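Local coordinates for probable endonuclease 4 (Thermotoga maritima, PDB 4HNO), which probably cleaves phosphodiester bonds at apurinic or apyrimidinic sites in DNA during base excision repair, using a cluster of three metal ions held in a TIM barrel, at residues A[13-16]-A[17-21]; A[57-61]-A[62-66]; A[91-94]-A[95-98]; A[99-103]-A[104-108]. All coordinates share one frame; numbering follows the deposited sequence.

Interaction 1: A[13-16]-A[17-21]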
loop_
_atom_site.group_PDB
_atom_site.type_symbol
_atom_site.label_atom_id
_atom_site.label_comp_id
_atom_site.label_asym_id
_atom_site.label_seq_id
_atom_site.Cartn_x
_atom_site.Cartn_y
_atom_site.Cartn_z
ATOM N N ILE A 13 -1.211 -4.930 14.989
ATOM C CA ILE A 13 -1.957 -6.168 15.186
ATOM C C ILE A 13 -1.545 -6.931 16.443
ATOM O O ILE A 13 -2.085 -7.997 16.709
ATOM C CB ILE A 13 -1.823 -7.122 13.968
ATOM C CG1 ILE A 13 -0.363 -7.500 13.735
ATOM C CG2 ILE A 13 -2.454 -6.495 12.735
ATOM C CD1 ILE A 13 -0.179 -8.621 12.738
ATOM N N SER A 14 -0.595 -6.407 17.205
ATOM C CA SER A 14 0.010 -7.179 18.290
ATOM C C SER A 14 -0.982 -7.567 19.389
ATOM O O SER A 14 -0.776 -8.563 20.070
ATOM C CB SER A 14 1.200 -6.424 18.891
ATOM O OG SER A 14 0.788 -5.198 19.466
ATOM N N LYS A 15 -2.047 -6.787 19.558
ATOM C CA LYS A 15 -3.071 -7.108 20.545
ATOM C C LYS A 15 -4.222 -7.913 19.946
ATOM O O LYS A 15 -5.214 -8.180 20.623
ATOM C CB LYS A 15 -3.602 -5.834 21.202
ATOM C CG LYS A 15 -2.580 -5.114 22.051
ATOM C CD LYS A 15 -3.254 -4.088 22.944
ATOM C CE LYS A 15 -2.248 -3.158 23.604
ATOM N NZ LYS A 15 -2.837 -1.812 23.864
ATOM N N GLY A 16 -4.065 -8.313 18.688
ATOM C CA GLY A 16 -5.064 -9.102 17.990
ATOM C C GLY A 16 -5.652 -8.363 16.799
ATOM O O GLY A 16 -5.854 -7.143 16.839
ATOM N N PHE A 17 -5.949 -9.114 15.745
ATOM C CA PHE A 17 -6.566 -8.526 14.581
ATOM C C PHE A 17 -7.904 -7.887 14.947
ATOM O O PHE A 17 -8.285 -6.862 14.395
ATOM C CB PHE A 17 -6.813 -9.573 13.488
ATOM C CG PHE A 17 -5.566 -10.116 12.852
ATOM C CD1 PHE A 17 -5.204 -11.422 13.022
ATOM C CD2 PHE A 17 -4.765 -9.318 12.066
ATOM C CE1 PHE A 17 -4.073 -11.937 12.429
ATOM C CE2 PHE A 17 -3.609 -9.835 11.465
ATOM C CZ PHE A 17 -3.280 -11.152 11.648
ATOM N N ASP A 18 -8.637 -8.518 15.862
ATOM C CA ASP A 18 -9.977 -8.074 16.188
ATOM C C ASP A 18 -10.028 -6.705 16.862
ATOM O O ASP A 18 -11.104 -6.125 16.891
ATOM C CB ASP A 18 -10.683 -9.096 17.058
ATOM C CG ASP A 18 -9.940 -9.351 18.317
ATOM O OD1 ASP A 18 -9.024 -10.188 18.274
ATOM O OD2 ASP A 18 -10.216 -8.674 19.316
ATOM N N ARG A 19 -8.903 -6.173 17.342
ATOM C CA ARG A 19 -8.873 -4.834 17.912
ATOM C C ARG A 19 -8.847 -3.743 16.845
ATOM O O ARG A 19 -9.141 -2.581 17.130
ATOM C CB ARG A 19 -7.673 -4.704 18.853
ATOM C CG ARG A 19 -7.655 -5.725 19.990
ATOM C CD ARG A 19 -8.754 -5.457 21.006
ATOM N NE ARG A 19 -8.705 -6.393 22.129
ATOM C CZ ARG A 19 -7.948 -6.230 23.209
ATOM N NH1 ARG A 19 -7.164 -5.165 23.324
ATOM N NH2 ARG A 19 -7.972 -7.135 24.178
ATOM N N VAL A 20 -8.480 -4.113 15.620
ATOM C CA VAL A 20 -8.215 -3.142 14.578
ATOM C C VAL A 20 -9.441 -2.313 14.181
ATOM O O VAL A 20 -9.320 -1.105 14.033
ATOM C CB VAL A 20 -7.495 -3.804 13.382
ATOM C CG1 VAL A 20 -7.364 -2.810 12.228
ATOM C CG2 VAL A 20 -6.125 -4.306 13.820
ATOM N N PRO A 21 -10.634 -2.920 14.052
ATOM C CA PRO A 21 -11.781 -2.082 13.683
ATOM C C PRO A 21 -12.088 -0.988 14.713
ATOM O O PRO A 21 -12.285 0.167 14.341
ATOM C CB PRO A 21 -12.914 -3.106 13.516
ATOM C CG PRO A 21 -12.172 -4.354 13.067
ATOM C CD PRO A 21 -10.944 -4.353 13.928
#

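Interaction 2: A[57-61]-A[62-66]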
loop_
_atom_site.group_PDB
_atom_site.type_symbol
_atom_site.label_atom_id
_atom_site.label_comp_id
_atom_site.label_asym_id
_atom_site.label_seq_id
_atom_site.Cartn_x
_atom_site.Cartn_y
_atom_site.Cartn_z
ATOM N N ARG A 57 -16.389 -10.316 13.176
ATOM C CA ARG A 57 -17.464 -9.806 14.014
ATOM C C ARG A 57 -17.269 -8.312 14.273
ATOM O O ARG A 57 -18.201 -7.528 14.185
ATOM C CB ARG A 57 -17.509 -10.591 15.313
ATOM C CG ARG A 57 -18.731 -10.283 16.126
ATOM C CD ARG A 57 -18.891 -11.188 17.276
ATOM N NE ARG A 57 -17.844 -11.074 18.284
ATOM C CZ ARG A 57 -17.052 -12.069 18.678
ATOM N NH1 ARG A 57 -17.104 -13.262 18.092
ATOM N NH2 ARG A 57 -16.163 -11.863 19.639
ATOM N N GLU A 58 -16.043 -7.933 14.605
ATOM C CA GLU A 58 -15.725 -6.542 14.874
ATOM C C GLU A 58 -15.819 -5.670 13.626
ATOM O O GLU A 58 -16.223 -4.522 13.696
ATOM C CB GLU A 58 -14.367 -6.455 15.541
ATOM C CG GLU A 58 -14.369 -6.971 16.967
ATOM C CD GLU A 58 -15.095 -6.049 17.935
ATOM O OE1 GLU A 58 -14.944 -4.818 17.828
ATOM O OE2 GLU A 58 -15.825 -6.554 18.803
ATOM N N MET A 59 -15.427 -6.221 12.472
ATOM C CA MET A 59 -15.613 -5.523 11.214
ATOM C C MET A 59 -17.083 -5.197 10.998
ATOM O O MET A 59 -17.441 -4.098 10.557
ATOM C CB MET A 59 -15.088 -6.359 10.048
ATOM C CG MET A 59 -13.582 -6.427 9.974
ATOM S SD MET A 59 -12.823 -4.899 9.383
ATOM C CE MET A 59 -13.226 -4.981 7.645
ATOM N N LYS A 60 -17.940 -6.160 11.290
ATOM C CA LYS A 60 -19.369 -5.961 11.120
ATOM C C LYS A 60 -19.884 -4.928 12.130
ATOM O O LYS A 60 -20.600 -3.996 11.768
ATOM C CB LYS A 60 -20.118 -7.286 11.272
ATOM C CG LYS A 60 -21.586 -7.178 10.935
ATOM C CD LYS A 60 -22.304 -8.490 11.192
ATOM C CE LYS A 60 -23.794 -8.432 10.916
ATOM N NZ LYS A 60 -24.099 -8.265 9.490
ATOM N N LYS A 61 -19.497 -5.087 13.391
ATOM C CA LYS A 61 -19.956 -4.187 14.439
ATOM C C LYS A 61 -19.648 -2.740 14.094
ATOM O O LYS A 61 -20.480 -1.856 14.281
ATOM C CB LYS A 61 -19.286 -4.548 15.764
ATOM C CG LYS A 61 -19.587 -3.589 16.881
ATOM C CD LYS A 61 -18.894 -3.955 18.176
ATOM C CE LYS A 61 -19.147 -2.921 19.254
ATOM N NZ LYS A 61 -18.394 -3.242 20.496
ATOM N N HIS A 62 -18.438 -2.494 13.603
ATOM C CA HIS A 62 -17.979 -1.140 13.338
ATOM C C HIS A 62 -18.262 -0.678 11.926
ATOM O O HIS A 62 -17.907 0.439 11.565
ATOM C CB HIS A 62 -16.513 -1.010 13.710
ATOM C CG HIS A 62 -16.326 -1.023 15.187
ATOM N ND1 HIS A 62 -16.702 0.039 15.982
ATOM C CD2 HIS A 62 -15.898 -1.995 16.024
ATOM C CE1 HIS A 62 -16.473 -0.265 17.246
ATOM N NE2 HIS A 62 -15.991 -1.494 17.301
ATOM N N GLY A 63 -18.920 -1.511 11.131
ATOM C CA GLY A 63 -19.373 -1.102 9.824
ATOM C C GLY A 63 -18.254 -0.786 8.853
ATOM O O GLY A 63 -18.437 0.030 7.964
ATOM N N ILE A 64 -17.106 -1.438 9.004
ATOM C CA ILE A 64 -15.991 -1.149 8.114
ATOM C C ILE A 64 -16.233 -1.760 6.739
ATOM O O ILE A 64 -16.507 -2.938 6.622
ATOM C CB ILE A 64 -14.676 -1.709 8.666
ATOM C CG1 ILE A 64 -14.436 -1.255 10.099
ATOM C CG2 ILE A 64 -13.515 -1.325 7.765
ATOM C CD1 ILE A 64 -14.301 0.206 10.263
ATOM N N ASP A 65 -16.088 -0.948 5.704
ATOM C CA ASP A 65 -16.228 -1.390 4.332
ATOM C C ASP A 65 -15.026 -2.286 3.987
ATOM O O ASP A 65 -13.873 -1.870 4.126
ATOM C CB ASP A 65 -16.259 -0.135 3.454
ATOM C CG ASP A 65 -16.593 -0.397 1.994
ATOM O OD1 ASP A 65 -17.081 0.548 1.334
ATOM O OD2 ASP A 65 -16.317 -1.490 1.468
ATOM N N TRP A 66 -15.297 -3.509 3.556
ATOM C CA TRP A 66 -14.223 -4.436 3.209
ATOM C C TRP A 66 -13.373 -3.973 2.016
ATOM O O TRP A 66 -12.281 -4.476 1.820
ATOM C CB TRP A 66 -14.800 -5.818 2.955
ATOM C CG TRP A 66 -15.251 -6.489 4.217
ATOM C CD1 TRP A 66 -16.491 -6.447 4.779
ATOM C CD2 TRP A 66 -14.453 -7.294 5.083
ATOM N NE1 TRP A 66 -16.514 -7.173 5.944
ATOM C CE2 TRP A 66 -15.279 -7.725 6.139
ATOM C CE3 TRP A 66 -13.126 -7.724 5.052
ATOM C CZ2 TRP A 66 -14.817 -8.548 7.157
ATOM C CZ3 TRP A 66 -12.669 -8.544 6.065
ATOM C CH2 TRP A 66 -13.517 -8.962 7.090
HETATM O O HOH W 1 -15.733 -3.045 19.620
HETATM O O HOH W 2 -18.414 -4.389 7.865
#

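Interaction 3: A[91-94]-A[95-98]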
loop_
_atom_site.group_PDB
_atom_site.type_symbol
_atom_site.label_atom_id
_atom_site.label_comp_id
_atom_site.label_asym_id
_atom_site.label_seq_id
_atom_site.Cartn_x
_atom_site.Cartn_y
_atom_site.Cartn_z
ATOM N N VAL A 91 8.188 -16.716 -2.375
ATOM C CA VAL A 91 6.975 -17.212 -3.002
ATOM C C VAL A 91 6.119 -17.964 -1.985
ATOM O O VAL A 91 4.903 -17.762 -1.901
ATOM C CB VAL A 91 7.320 -18.103 -4.208
ATOM C CG1 VAL A 91 6.122 -18.921 -4.672
ATOM C CG2 VAL A 91 7.884 -17.267 -5.339
ATOM N N GLU A 92 6.740 -18.837 -1.197
ATOM C CA GLU A 92 5.958 -19.627 -0.262
ATOM C C GLU A 92 5.366 -18.773 0.846
ATOM O O GLU A 92 4.236 -19.003 1.267
ATOM C CB GLU A 92 6.768 -20.792 0.296
ATOM C CG GLU A 92 7.135 -21.821 -0.770
ATOM C CD GLU A 92 5.936 -22.390 -1.509
ATOM O OE1 GLU A 92 4.939 -22.747 -0.842
ATOM O OE2 GLU A 92 5.972 -22.433 -2.768
ATOM N N LEU A 93 6.109 -17.786 1.330
ATOM C CA LEU A 93 5.563 -16.931 2.367
ATOM C C LEU A 93 4.455 -16.041 1.802
ATOM O O LEU A 93 3.464 -15.793 2.476
ATOM C CB LEU A 93 6.654 -16.105 3.055
ATOM C CG LEU A 93 6.170 -15.247 4.225
ATOM C CD1 LEU A 93 5.478 -16.055 5.291
ATOM C CD2 LEU A 93 7.342 -14.469 4.794
ATOM N N LEU A 94 4.604 -15.584 0.560
ATOM C CA LEU A 94 3.540 -14.779 -0.038
ATOM C C LEU A 94 2.264 -15.603 -0.217
ATOM O O LEU A 94 1.173 -15.085 0.013
ATOM C CB LEU A 94 4.032 -14.176 -1.347
ATOM C CG LEU A 94 3.136 -13.104 -1.949
ATOM C CD1 LEU A 94 2.895 -11.957 -1.025
ATOM C CD2 LEU A 94 3.759 -12.590 -3.245
ATOM N N LYS A 95 2.386 -16.877 -0.592
ATOM C CA LYS A 95 1.208 -17.737 -0.641
ATOM C C LYS A 95 0.538 -17.803 0.728
ATOM O O LYS A 95 -0.685 -17.729 0.833
ATOM C CB LYS A 95 1.550 -19.159 -1.088
ATOM C CG LYS A 95 1.927 -19.369 -2.534
ATOM C CD LYS A 95 2.419 -20.799 -2.803
ATOM C CE LYS A 95 2.915 -20.984 -4.201
ATOM N NZ LYS A 95 3.550 -22.313 -4.353
ATOM N N LYS A 96 1.337 -17.984 1.780
ATOM C CA LYS A 96 0.790 -17.997 3.130
ATOM C C LYS A 96 0.109 -16.665 3.475
ATOM O O LYS A 96 -0.965 -16.658 4.051
ATOM C CB LYS A 96 1.893 -18.348 4.133
ATOM C CG LYS A 96 1.541 -18.106 5.588
ATOM C CD LYS A 96 0.287 -18.772 6.132
ATOM C CE LYS A 96 0.293 -20.279 6.087
ATOM N NZ LYS A 96 1.417 -20.838 6.878
ATOM N N GLU A 97 0.723 -15.541 3.094
ATOM C CA GLU A 97 0.071 -14.262 3.363
ATOM C C GLU A 97 -1.261 -14.145 2.635
ATOM O O GLU A 97 -2.213 -13.610 3.201
ATOM C CB GLU A 97 1.001 -13.115 2.977
ATOM C CG GLU A 97 2.210 -12.996 3.868
ATOM C CD GLU A 97 3.083 -11.776 3.482
ATOM O OE1 GLU A 97 3.878 -11.330 4.318
ATOM O OE2 GLU A 97 2.943 -11.310 2.322
ATOM N N VAL A 98 -1.339 -14.631 1.405
ATOM C CA VAL A 98 -2.624 -14.659 0.708
ATOM C C VAL A 98 -3.638 -15.480 1.489
ATOM O O VAL A 98 -4.792 -15.086 1.632
ATOM C CB VAL A 98 -2.453 -15.177 -0.736
ATOM C CG1 VAL A 98 -3.808 -15.506 -1.357
ATOM C CG2 VAL A 98 -1.699 -14.153 -1.575
HETATM O O HOH W 3 3.328 -24.626 -1.881
#

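Interaction 4: A[99-103]-A[104-108]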
loop_
_atom_site.group_PDB
_atom_site.type_symbol
_atom_site.label_atom_id
_atom_site.label_comp_id
_atom_site.label_asym_id
_atom_site.label_seq_id
_atom_site.Cartn_x
_atom_site.Cartn_y
_atom_site.Cartn_z
ATOM N N GLU A 99 -3.214 -16.632 2.007
ATOM C CA GLU A 99 -4.118 -17.459 2.760
ATOM C C GLU A 99 -4.526 -16.831 4.092
ATOM O O GLU A 99 -5.664 -17.031 4.533
ATOM C CB GLU A 99 -3.547 -18.853 2.879
ATOM C CG GLU A 99 -3.524 -19.556 1.471
ATOM C CD GLU A 99 -4.938 -19.683 0.812
ATOM O OE1 GLU A 99 -5.854 -20.220 1.477
ATOM O OE2 GLU A 99 -5.153 -19.245 -0.335
ATOM N N ILE A 100 -3.643 -16.071 4.728
ATOM C CA ILE A 100 -4.023 -15.313 5.903
ATOM C C ILE A 100 -5.112 -14.306 5.541
ATOM O O ILE A 100 -6.130 -14.191 6.233
ATOM C CB ILE A 100 -2.799 -14.596 6.528
ATOM C CG1 ILE A 100 -1.838 -15.609 7.146
ATOM C CG2 ILE A 100 -3.251 -13.565 7.543
ATOM C CD1 ILE A 100 -0.449 -15.084 7.429
ATOM N N CYS A 101 -4.885 -13.551 4.461
ATOM C CA CYS A 101 -5.902 -12.613 4.016
ATOM C C CYS A 101 -7.224 -13.318 3.781
ATOM O O CYS A 101 -8.273 -12.858 4.218
ATOM C CB CYS A 101 -5.464 -11.914 2.728
ATOM S SG CYS A 101 -4.110 -10.752 2.913
ATOM N N ARG A 102 -7.175 -14.438 3.069
ATOM C CA ARG A 102 -8.389 -15.163 2.721
ATOM C C ARG A 102 -9.118 -15.609 3.993
ATOM O O ARG A 102 -10.335 -15.534 4.056
ATOM C CB ARG A 102 -8.012 -16.341 1.803
ATOM C CG ARG A 102 -9.127 -17.199 1.262
ATOM C CD ARG A 102 -9.923 -16.644 0.070
ATOM N NE ARG A 102 -10.784 -15.549 0.479
ATOM C CZ ARG A 102 -11.960 -15.714 1.074
ATOM N NH1 ARG A 102 -12.658 -14.637 1.411
ATOM N NH2 ARG A 102 -12.462 -16.926 1.338
ATOM N N LYS A 103 -8.396 -16.059 5.016
ATOM C CA LYS A 103 -9.030 -16.508 6.251
ATOM C C LYS A 103 -9.691 -15.349 7.004
ATOM O O LYS A 103 -10.760 -15.520 7.588
ATOM C CB LYS A 103 -8.029 -17.252 7.125
ATOM C CG LYS A 103 -8.701 -17.925 8.305
ATOM C CD LYS A 103 -7.821 -18.898 9.039
ATOM C CE LYS A 103 -8.604 -19.541 10.187
ATOM N NZ LYS A 103 -7.824 -20.558 10.910
ATOM N N LEU A 104 -9.043 -14.185 6.999
ATOM C CA LEU A 104 -9.594 -12.989 7.623
ATOM C C LEU A 104 -10.720 -12.333 6.823
ATOM O O LEU A 104 -11.471 -11.538 7.384
ATOM C CB LEU A 104 -8.492 -11.951 7.849
ATOM C CG LEU A 104 -7.415 -12.323 8.855
ATOM C CD1 LEU A 104 -6.322 -11.263 8.861
ATOM C CD2 LEU A 104 -7.980 -12.525 10.258
ATOM N N GLY A 105 -10.794 -12.628 5.530
ATOM C CA GLY A 105 -11.691 -11.954 4.626
ATOM C C GLY A 105 -11.088 -10.724 3.933
ATOM O O GLY A 105 -11.769 -10.062 3.167
ATOM N N ILE A 106 -9.834 -10.426 4.204
ATOM C CA ILE A 106 -9.174 -9.282 3.583
ATOM C C ILE A 106 -8.989 -9.567 2.091
ATOM O O ILE A 106 -8.558 -10.648 1.684
ATOM C CB ILE A 106 -7.830 -9.001 4.293
ATOM C CG1 ILE A 106 -8.041 -8.536 5.733
ATOM C CG2 ILE A 106 -6.980 -8.027 3.513
ATOM C CD1 ILE A 106 -8.509 -7.127 5.867
ATOM N N ARG A 107 -9.292 -8.549 1.302
ATOM C CA ARG A 107 -9.393 -8.681 -0.131
ATOM C C ARG A 107 -8.112 -8.319 -0.897
ATOM O O ARG A 107 -7.988 -8.636 -2.071
ATOM C CB ARG A 107 -10.547 -7.798 -0.602
ATOM C CG ARG A 107 -11.878 -8.272 -0.072
ATOM C CD ARG A 107 -13.017 -7.381 -0.511
ATOM N NE ARG A 107 -14.265 -7.888 0.061
ATOM C CZ ARG A 107 -15.434 -7.276 -0.034
ATOM N NH1 ARG A 107 -15.529 -6.120 -0.670
ATOM N NH2 ARG A 107 -16.508 -7.806 0.529
ATOM N N TYR A 108 -7.201 -7.638 -0.218
ATOM C CA TYR A 108 -6.051 -6.994 -0.865
ATOM C C TYR A 108 -4.791 -7.240 -0.045
ATOM O O TYR A 108 -4.781 -7.040 1.169
ATOM C CB TYR A 108 -6.256 -5.489 -0.932
ATOM C CG TYR A 108 -7.412 -5.072 -1.774
ATOM C CD1 TYR A 108 -8.533 -4.489 -1.236
ATOM C CD2 TYR A 108 -7.357 -5.273 -3.139
ATOM C CE1 TYR A 108 -9.602 -4.126 -2.050
ATOM C CE2 TYR A 108 -8.407 -4.925 -3.952
ATOM C CZ TYR A 108 -9.528 -4.350 -3.409
ATOM O OH TYR A 108 -10.560 -4.020 -4.266
HETATM O O HOH W 4 -10.254 -12.668 0.644
#

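Interaction 1: A[13-16]-A[17-21]
Gly16 and Arg19 join the loop to the coming helix: Arg19 N donates to Gly16 O at 3.2 Å, just after the type I beta turn from Ile13 to Gly16 has closed through the backbone bond from Gly16 N to Ile13 O. The bond spans three residues, tighter than a regular alpha-helical step. Gly16 has a phi of 116°, where a side chain would run into the carbonyl oxygen of Lys15, so the lack of one lets the chain swing from turn into helix. Ile13 and Phe17 then lie side by side and point the same way. With CG1 of Ile13 lodged between the backbone N and the carbonyl carbon (chi1 60°), both branches meet the CD2-CE2 side of the ring obliquely: CG2 is 3.7 Å from Phe17 CD2, and CD1 is 3.9 Å from Phe17 CE2. CG2 also approaches Val20 CG2, more loosely. On the outer side the first torsion of Arg19 sets its CG beside the backbone N and 3.5 Å from Lys15 O. In the conformer described, one of two, the bend at chi2 (-70°) then folds the chain back, so that this oxygen tentatively lies over one face of the guanidinium. This is packing at a barrel corner, between strand 7-10 and helix 20-26. Ile13, Phe17 and Val20 all rest on Ile34 of strand 31-34, while Phe17 also meets Phe55 of helix 49-61 and Pro21 packs against Glu58 and Met59 of that same helix.

Interaction 2: A[57-61]-A[62-66]
Met59 and Trp66 meet through a methyl group set over the indole: Met59 CE stands 3.6 Å from the centroid of the six-membered ring and only 8° off its normal. The sulfur lies farther above the same ring, a Met-aromatic contact at a distance. Bends at chi2 and chi3 (-74° each) fold the thioether so that CE comes over that ring. Met59 CB meets Trp66 CZ2 at 3.6 Å, while CE touches Ile64 CG2, the Met59 and Ile64 side chains crossing at about a right angle. What holds these groups together is a Schellman motif. Gly63, with positive phi, ends the helix; Ile64 N returns to Met59 O at 3.1 Å, and Gly63 N to Lys60 O. Water 2 bridges Met59 O and Ile64 O, donating to both. On the outer face Glu58 and His62 run side by side, and Lys61 CG lies over one face of the imidazole. Water 1 links the three, donating to Glu58 OE1 at 2.6 Å, accepting from Lys61 NZ at 2.8 Å, and bonding His62 NE2 at 2.8 Å. His62 rests on Gln22 and Val25 of helix 20-26, and Phe32 of strand 31-34 lies against Met59 and Ile64. The helix end thus has an apolar inner side and a water-linked outer one, where the nearby carboxylate would probably favour a protonated His62 and the lysine oppose it.

Interaction 3: A[91-94]-A[95-98]
Helix 84-104 is the crossover of a beta-alpha-beta unit in the TIM barrel, joining parallel strands 69-72 and 108-115, and here Glu92 and Lys95 form a salt bridge three residues apart on its outer side. Lys95 NZ donates to Glu92 OE2 at 2.9 Å, meeting the oxygen on its syn side and 21° out of the carboxylate plane. The two side chains run alongside each other: Glu92 is bent at chi2 (-56°), which turns its carboxylate along the lysine, whereas Lys95 is extended beyond CG and carries its ammonium to the end of that carboxylate. Water 3 donates to Glu92 OE1 at 2.7 Å and has a weak bond from Lys95 NZ, so both carboxylate oxygens have a partner. Next to the ammonium, Lys95 CE touches Val91 CG1 at 3.8 Å, and the backbone follows regular i to i+4 bonding, as from Glu97 N to Leu93 O. Leu94 and Val98 face inward, packing on Leu109 of strand 108-115 and Val135 of helix 121-136. Glu97 also turns inward, and its buried carboxylate is well satisfied: OE1 receives Gly74 N and bonds His37 NE2, while OE2 bonds Ser73 OG. The Glu97 side chain lies about 7 Å from that of the zinc ligand His72, and it may help fix the loop after strand 69-72. One turn back on the same side, the Leu94 CD1 methyl lies 3.4 Å from Glu97 OE2.

Interaction 4: A[99-103]-A[104-108]
Leu104 N donates to Ile100 O at 3.0 Å with an N-H...O angle of 162°, the last strong bond of helix 84-104. Beyond it the polar contacts weaken and share acceptors. Cys101 O takes two weak bonds, from Gly105 N and from Ile106 N, both at 2.9 Å, and Gly105 N also leans weakly toward Arg102 O. Gly105 leaves the helix with a phi of 91°, where a side chain would jam against the carbonyl oxygen of Leu104. In the Arg102 conformer described, one of two, water 4 links the two sides of the turn, accepting from Arg102 NE at 2.9 Å in the plane of the guanidinium and donating to Ile106 O at 2.8 Å. The packing follows the same course. Cys101 SG, anti to its carbonyl carbon (chi1 -70°), faces Ile106 CG2 at 4.0 Å in the Ile106 conformer described, again one of two, and Cys101 CB comes to 3.5 Å from Ile106 O. One turn back, Ile100 and Leu104 lie side by side, with CG2 of the former 4.1 Å from CD1 of the latter. Farther out, Cys101 and Ile106 lean on Cys71 of strand 69-72, Leu104 and Ile106 on Phe55 of helix 49-61. Lys103 NZ is held by Asp49 and the carbonyl of Pro47, and Tyr108, opening strand 108-115, bonds Glu67 through its hydroxyl. The chain therefore leaves the helix through several weak backbone bonds rather than a single strong cap, and apolar contact with the barrel wall accompanies the change of direction into the strand.

How the interactions relate
The four contacts follow one another along the chain within the TIM barrel, none enclosing another. Interaction 1 leads into helix 20-26, interaction 2 ends helix 49-61, and interactions 3 and 4 occupy successive parts of helix 84-104, their centres 12 Å apart. Interaction 2 touches both 1 and 4: Pro21 CG lies 3.8 Å from Met59 SD, and Trp66 CH2 lies 3.3 Å from Leu104 O. Interaction 1 also meets interaction 4, through Phe17 and Leu104. Interaction 3 touches neither 1 nor 2, its centre being about 21 and 25 Å from theirs. The ends and adjoining loops of three consecutive outer helices thus pack together outside strands carrying metal ligands such as His72 and His112.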